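Long-range contact in OxyA protein (Actinoplanes teichomyceticus, PDB 5HH3), which is a haem-dependent cytochrome P450 monooxygenase that probably acts as a phenol-coupling peptide cyclase in glycopeptide antibiotic biosynthesis: residues D241-L253 with D276-T288. Residues are numbered along the deposited sequence; the frame is centred on the assembly and turned at random.
Sequences DQVARFLAAGAWL and DEVIRYLTTDEKT. With HEM (protoporphyrin IX containing Fe), chain G; ACT (acetate ion), chain O.
Leu282 CD1 lies over one face of the Phe246 ring, displaced toward the rim, while Thr284 OG1 meets the ring edge at CD2 (3.4 Å). With CG anti to the backbone N (chi1 -172°), the ring reaches across to helix 274-282, where Ile279 CG1 is 3.6 Å from Phe246 CZ. The Arg245 guanidinium works through its edge: NH1 gives a nearly straight bond (169°) to Thr284 O at 2.8 Å, NH2 donates to OXT of an acetate ion, probably from the crystallisation liquor, and NE forms a salt bridge with Asp241 OD2. NH1 also bonds to Phe388 O. Residues 241-253 lie on the long I-helix of the cytochrome P450 fold and 276-282 on the K-helix, which carries the ExxR pair Glu277 and Arg280; the two cross at 99°, and Thr284 and Asp285 follow in the loop. Leu282 enters as a knob among Phe246, Ala249, Gly250 and Leu253. Farther along, Leu253 CD1 touches Tyr281 CE2 at 3.7 Å. At the haem end, Gln242 NE2 donates to Asp285 OD2 (2.9 Å) from well above the carboxylate plane, amide and carboxylate standing steeply to each other. The same NE2 donates to the water ligating the haem iron, opposite Cys348. A second water donates to Gln242 O and OE1 and accepts from Thr284 OG1.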
loop_
_atom_site.group_PDB
_atom_site.type_symbol
_atom_site.label_atom_id
_atom_site.label_comp_id
_atom_site.label_asym_id
_atom_site.label_seq_id
_atom_site.Cartn_x
_atom_site.Cartn_y
_atom_site.Cartn_z
ATOM N N ASP B 241 8.867 17.125 -10.353
ATOM C CA ASP B 241 8.805 15.739 -10.845
ATOM C C ASP B 241 7.872 15.576 -12.034
ATOM O O ASP B 241 8.272 14.991 -13.059
ATOM C CB ASP B 241 8.394 14.755 -9.734
ATOM C CG ASP B 241 8.487 13.310 -10.185
ATOM O OD1 ASP B 241 9.593 12.761 -10.149
ATOM O OD2 ASP B 241 7.465 12.731 -10.608
ATOM N N GLN B 242 6.662 16.115 -11.898
ATOM C CA GLN B 242 5.659 16.117 -12.968
ATOM C C GLN B 242 6.204 16.781 -14.237
ATOM O O GLN B 242 6.069 16.242 -15.336
ATOM C CB GLN B 242 4.381 16.846 -12.539
ATOM C CG GLN B 242 3.526 16.144 -11.493
ATOM C CD GLN B 242 2.359 15.356 -12.087
ATOM O OE1 GLN B 242 2.432 14.764 -13.198
ATOM N NE2 GLN B 242 1.271 15.322 -11.343
ATOM N N VAL B 243 6.845 17.938 -14.062
ATOM C CA VAL B 243 7.358 18.699 -15.185
ATOM C C VAL B 243 8.538 17.972 -15.843
ATOM O O VAL B 243 8.592 17.892 -17.052
ATOM C CB VAL B 243 7.759 20.122 -14.769
ATOM C CG1 VAL B 243 8.539 20.838 -15.876
ATOM C CG2 VAL B 243 6.512 20.913 -14.368
ATOM N N ALA B 244 9.483 17.481 -15.044
ATOM C CA ALA B 244 10.623 16.738 -15.569
ATOM C C ALA B 244 10.204 15.492 -16.345
ATOM O O ALA B 244 10.724 15.243 -17.448
ATOM C CB ALA B 244 11.578 16.357 -14.454
ATOM N N ARG B 245 9.259 14.717 -15.798
ATOM C CA ARG B 245 8.803 13.492 -16.460
ATOM C C ARG B 245 8.116 13.777 -17.783
ATOM O O ARG B 245 8.330 13.055 -18.757
ATOM C CB ARG B 245 7.900 12.646 -15.545
ATOM C CG ARG B 245 8.691 11.923 -14.448
ATOM C CD ARG B 245 7.840 10.972 -13.605
ATOM N NE ARG B 245 6.664 11.607 -13.039
ATOM C CZ ARG B 245 5.437 11.621 -13.555
ATOM N NH1 ARG B 245 5.118 11.030 -14.725
ATOM N NH2 ARG B 245 4.497 12.272 -12.891
ATOM N N PHE B 246 7.298 14.826 -17.818
ATOM C CA PHE B 246 6.654 15.262 -19.056
ATOM C C PHE B 246 7.652 15.712 -20.144
ATOM O O PHE B 246 7.492 15.361 -21.303
ATOM C CB PHE B 246 5.673 16.389 -18.780
ATOM C CG PHE B 246 4.851 16.757 -19.965
ATOM C CD1 PHE B 246 5.317 17.685 -20.892
ATOM C CD2 PHE B 246 3.613 16.159 -20.176
ATOM C CE1 PHE B 246 4.564 18.013 -22.001
ATOM C CE2 PHE B 246 2.864 16.461 -21.299
ATOM C CZ PHE B 246 3.320 17.409 -22.194
ATOM N N LEU B 247 8.635 16.528 -19.768
ATOM C CA LEU B 247 9.632 17.015 -20.726
ATOM C C LEU B 247 10.479 15.864 -21.287
ATOM O O LEU B 247 10.801 15.863 -22.469
ATOM C CB LEU B 247 10.531 18.088 -20.094
ATOM C CG LEU B 247 9.882 19.442 -19.789
ATOM C CD1 LEU B 247 10.877 20.343 -19.063
ATOM C CD2 LEU B 247 9.362 20.106 -21.052
ATOM N N ALA B 248 10.802 14.876 -20.447
ATOM C CA ALA B 248 11.512 13.677 -20.918
ATOM C C ALA B 248 10.646 12.893 -21.910
ATOM O O ALA B 248 11.142 12.497 -22.960
ATOM C CB ALA B 248 11.957 12.794 -19.754
ATOM N N ALA B 249 9.361 12.706 -21.600
ATOM C CA ALA B 249 8.457 12.009 -22.528
ATOM C C ALA B 249 8.195 12.818 -23.806
ATOM O O ALA B 249 8.049 12.240 -24.890
ATOM C CB ALA B 249 7.151 11.630 -21.855
ATOM N N GLY B 250 8.150 14.145 -23.677
ATOM C CA GLY B 250 8.057 15.034 -24.823
ATOM C C GLY B 250 9.246 14.943 -25.758
ATOM O O GLY B 250 9.068 14.834 -26.977
ATOM N N ALA B 251 10.461 14.993 -25.194
ATOM C CA ALA B 251 11.673 14.834 -25.981
ATOM C C ALA B 251 11.690 13.484 -26.723
ATOM O O ALA B 251 12.153 13.420 -27.876
ATOM C CB ALA B 251 12.915 14.983 -25.109
ATOM N N TRP B 252 11.193 12.425 -26.076
ATOM C CA TRP B 252 11.112 11.102 -26.703
ATOM C C TRP B 252 10.146 11.137 -27.887
ATOM O O TRP B 252 10.483 10.657 -28.965
ATOM C CB TRP B 252 10.704 10.043 -25.674
ATOM C CG TRP B 252 10.632 8.619 -26.172
ATOM C CD1 TRP B 252 11.189 8.106 -27.308
ATOM C CD2 TRP B 252 10.003 7.513 -25.510
ATOM N NE1 TRP B 252 10.924 6.767 -27.408
ATOM C CE2 TRP B 252 10.208 6.371 -26.317
ATOM C CE3 TRP B 252 9.281 7.378 -24.314
ATOM C CZ2 TRP B 252 9.714 5.112 -25.974
ATOM C CZ3 TRP B 252 8.787 6.126 -23.971
ATOM C CH2 TRP B 252 9.007 5.006 -24.798
ATOM N N LEU B 253 8.962 11.722 -27.686
ATOM C CA LEU B 253 7.980 11.879 -28.757
ATOM C C LEU B 253 8.533 12.705 -29.925
ATOM O O LEU B 253 8.257 12.387 -31.095
ATOM C CB LEU B 253 6.669 12.490 -28.232
ATOM C CG LEU B 253 5.480 12.535 -29.204
ATOM C CD1 LEU B 253 5.001 11.146 -29.555
ATOM C CD2 LEU B 253 4.329 13.334 -28.636
ATOM N N ASP B 276 -2.079 21.095 -26.336
ATOM C CA ASP B 276 -3.195 20.255 -25.872
ATOM C C ASP B 276 -3.141 18.834 -26.447
ATOM O O ASP B 276 -3.470 17.904 -25.738
ATOM C CB ASP B 276 -4.542 20.877 -26.199
ATOM C CG ASP B 276 -4.824 22.121 -25.385
ATOM O OD1 ASP B 276 -4.442 22.164 -24.204
ATOM O OD2 ASP B 276 -5.438 23.050 -25.937
ATOM N N GLU B 277 -2.730 18.681 -27.714
ATOM C CA GLU B 277 -2.550 17.341 -28.302
ATOM C C GLU B 277 -1.365 16.572 -27.701
ATOM O O GLU B 277 -1.467 15.378 -27.461
ATOM C CB GLU B 277 -2.414 17.416 -29.822
ATOM C CG GLU B 277 -2.149 16.088 -30.517
ATOM C CD GLU B 277 -3.315 15.122 -30.507
ATOM O OE1 GLU B 277 -3.137 14.022 -31.065
ATOM O OE2 GLU B 277 -4.411 15.419 -29.954
ATOM N N VAL B 278 -0.252 17.242 -27.462
ATOM C CA VAL B 278 0.917 16.591 -26.871
ATOM C C VAL B 278 0.564 16.099 -25.479
ATOM O O VAL B 278 0.885 14.970 -25.120
ATOM C CB VAL B 278 2.142 17.527 -26.811
ATOM C CG1 VAL B 278 3.324 16.852 -26.106
ATOM C CG2 VAL B 278 2.566 17.935 -28.205
ATOM N N ILE B 279 -0.105 16.957 -24.702
ATOM C CA ILE B 279 -0.558 16.597 -23.357
ATOM C C ILE B 279 -1.572 15.434 -23.375
ATOM O O ILE B 279 -1.433 14.483 -22.600
ATOM C CB ILE B 279 -1.139 17.819 -22.604
ATOM C CG1 ILE B 279 -0.011 18.793 -22.247
ATOM C CG2 ILE B 279 -1.879 17.358 -21.357
ATOM C CD1 ILE B 279 -0.447 20.183 -21.822
ATOM N N ARG B 280 -2.566 15.511 -24.248
ATOM C CA ARG B 280 -3.544 14.417 -24.411
ATOM C C ARG B 280 -2.875 13.074 -24.701
ATOM O O ARG B 280 -3.175 12.067 -24.059
ATOM C CB ARG B 280 -4.531 14.697 -25.553
ATOM C CG ARG B 280 -5.623 13.623 -25.707
ATOM C CD ARG B 280 -6.290 13.657 -27.070
ATOM N NE ARG B 280 -5.381 13.246 -28.143
ATOM C CZ ARG B 280 -5.126 11.991 -28.519
ATOM N NH1 ARG B 280 -5.696 10.949 -27.921
ATOM N NH2 ARG B 280 -4.283 11.773 -29.522
ATOM N N TYR B 281 -1.997 13.069 -25.692
ATOM C CA TYR B 281 -1.355 11.835 -26.149
ATOM C C TYR B 281 -0.444 11.256 -25.080
ATOM O O TYR B 281 -0.508 10.067 -24.820
ATOM C CB TYR B 281 -0.578 12.075 -27.438
ATOM C CG TYR B 281 -0.015 10.818 -28.065
ATOM C CD1 TYR B 281 -0.846 9.904 -28.695
ATOM C CD2 TYR B 281 1.343 10.543 -28.006
ATOM C CE1 TYR B 281 -0.336 8.745 -29.280
ATOM C CE2 TYR B 281 1.865 9.399 -28.577
ATOM C CZ TYR B 281 1.021 8.511 -29.220
ATOM O OH TYR B 281 1.540 7.400 -29.790
ATOM N N LEU B 282 0.373 12.090 -24.444
ATOM C CA LEU B 282 1.335 11.597 -23.455
ATOM C C LEU B 282 0.720 11.192 -22.111
ATOM O O LEU B 282 1.145 10.187 -21.528
ATOM C CB LEU B 282 2.458 12.613 -23.207
ATOM C CG LEU B 282 3.411 12.880 -24.374
ATOM C CD1 LEU B 282 4.500 13.847 -23.939
ATOM C CD2 LEU B 282 4.013 11.584 -24.893
ATOM N N THR B 283 -0.218 12.003 -21.617
ATOM C CA THR B 283 -0.901 11.787 -20.316
ATOM C C THR B 283 0.037 11.207 -19.255
ATOM O O THR B 283 -0.097 10.038 -18.864
ATOM C CB THR B 283 -2.175 10.901 -20.483
ATOM O OG1 THR B 283 -3.041 11.517 -21.448
ATOM C CG2 THR B 283 -2.924 10.755 -19.154
ATOM N N THR B 284 0.995 12.025 -18.809
ATOM C CA THR B 284 2.079 11.548 -17.964
ATOM C C THR B 284 1.689 11.374 -16.479
ATOM O O THR B 284 2.466 10.812 -15.718
ATOM C CB THR B 284 3.335 12.450 -18.083
ATOM O OG1 THR B 284 2.982 13.818 -17.860
ATOM C CG2 THR B 284 3.960 12.307 -19.473
ATOM N N ASP B 285 0.503 11.836 -16.097
ATOM C CA ASP B 285 -0.122 11.466 -14.812
ATOM C C ASP B 285 -1.387 10.666 -15.153
ATOM O O ASP B 285 -2.432 11.233 -15.457
ATOM C CB ASP B 285 -0.441 12.728 -13.998
ATOM C CG ASP B 285 -0.608 12.454 -12.483
ATOM O OD1 ASP B 285 -0.393 11.302 -12.029
ATOM O OD2 ASP B 285 -0.928 13.415 -11.742
ATOM N N GLU B 286 -1.270 9.345 -15.132
ATOM C CA GLU B 286 -2.277 8.475 -15.728
ATOM C C GLU B 286 -3.584 8.312 -14.949
ATOM O O GLU B 286 -4.603 7.918 -15.542
ATOM C CB GLU B 286 -1.697 7.092 -16.004
ATOM C CG GLU B 286 -0.650 7.036 -17.103
ATOM C CD GLU B 286 0.792 7.091 -16.592
ATOM O OE1 GLU B 286 1.005 7.443 -15.407
ATOM O OE2 GLU B 286 1.726 6.789 -17.388
ATOM N N LYS B 287 -3.564 8.562 -13.639
ATOM C CA LYS B 287 -4.778 8.409 -12.824
ATOM C C LYS B 287 -4.823 9.392 -11.658
ATOM O O LYS B 287 -3.801 9.934 -11.272
ATOM C CB LYS B 287 -4.896 6.980 -12.305
ATOM C CG LYS B 287 -3.663 6.497 -11.593
ATOM C CD LYS B 287 -3.832 5.076 -11.131
ATOM C CE LYS B 287 -2.519 4.550 -10.597
ATOM N NZ LYS B 287 -2.161 5.242 -9.324
ATOM N N THR B 288 -6.027 9.630 -11.142
ATOM C CA THR B 288 -6.234 10.516 -10.001
ATOM C C THR B 288 -6.049 9.701 -8.739
ATOM O O THR B 288 -6.070 8.464 -8.781
ATOM C CB THR B 288 -7.679 11.079 -9.981
ATOM O OG1 THR B 288 -8.605 10.007 -10.144
ATOM C CG2 THR B 288 -7.897 12.086 -11.074
HETATM C CHA HEM G . -3.335 18.236 -8.753
HETATM C CHB HEM G . 0.401 21.310 -8.402
HETATM C CHC HEM G . 2.036 19.773 -12.720
HETATM C CHD HEM G . -1.732 16.786 -13.072
HETATM C C1A HEM G . -2.444 19.172 -8.286
HETATM C C2A HEM G . -2.512 19.763 -6.993
HETATM C C3A HEM G . -1.471 20.635 -6.898
HETATM C C4A HEM G . -0.749 20.585 -8.124
HETATM C CMA HEM G . -1.119 21.485 -5.703
HETATM C CAA HEM G . -3.563 19.479 -5.939
HETATM C CBA HEM G . -4.747 20.420 -6.159
HETATM C CGA HEM G . -5.896 20.222 -5.184
HETATM O O1A HEM G . -6.079 19.141 -4.572
HETATM O O2A HEM G . -6.709 21.165 -4.992
HETATM C C1B HEM G . 1.199 21.157 -9.553
HETATM C C2B HEM G . 2.417 21.879 -9.799
HETATM C C3B HEM G . 2.895 21.454 -11.019
HETATM C C4B HEM G . 1.911 20.446 -11.502
HETATM C CMB HEM G . 3.054 22.914 -8.896
HETATM C CAB HEM G . 4.083 21.870 -11.807
HETATM C CBB HEM G . 4.912 22.885 -11.545
HETATM C C1C HEM G . 1.173 18.803 -13.216
HETATM C C2C HEM G . 1.322 18.123 -14.444
HETATM C C3C HEM G . 0.232 17.248 -14.547
HETATM C C4C HEM G . -0.564 17.437 -13.364
HETATM C CMC HEM G . 2.458 18.302 -15.435
HETATM C CAC HEM G . -0.133 16.300 -15.630
HETATM C CBC HEM G . 0.499 16.133 -16.790
HETATM C C1D HEM G . -2.445 16.972 -11.888
HETATM C C2D HEM G . -3.670 16.188 -11.622
HETATM C C3D HEM G . -4.121 16.583 -10.422
HETATM C C4D HEM G . -3.157 17.610 -9.971
HETATM C CMD HEM G . -4.336 15.125 -12.466
HETATM C CAD HEM G . -5.366 16.049 -9.729
HETATM C CBD HEM G . -5.146 14.759 -8.924
HETATM C CGD HEM G . -6.455 14.293 -8.266
HETATM O O1D HEM G . -6.509 13.290 -7.530
HETATM O O2D HEM G . -7.539 14.869 -8.429
HETATM N NA HEM G . -1.368 19.696 -8.975
HETATM N NB HEM G . 0.942 20.359 -10.594
HETATM N NC HEM G . 0.017 18.410 -12.605
HETATM N ND HEM G . -2.194 17.839 -10.887
HETATM FE FE HEM G . -0.702 19.054 -10.749
HETATM C C ACT O . 4.224 13.130 -8.841
HETATM O O ACT O . 4.925 13.346 -7.827
HETATM O OXT ACT O . 4.687 13.248 -9.998
HETATM C CH3 ACT O . 2.792 12.718 -8.658
HETATM O O HOH W 1 3.977 14.436 -15.501
HETATM O O HOH W 2 0.337 17.617 -9.617
#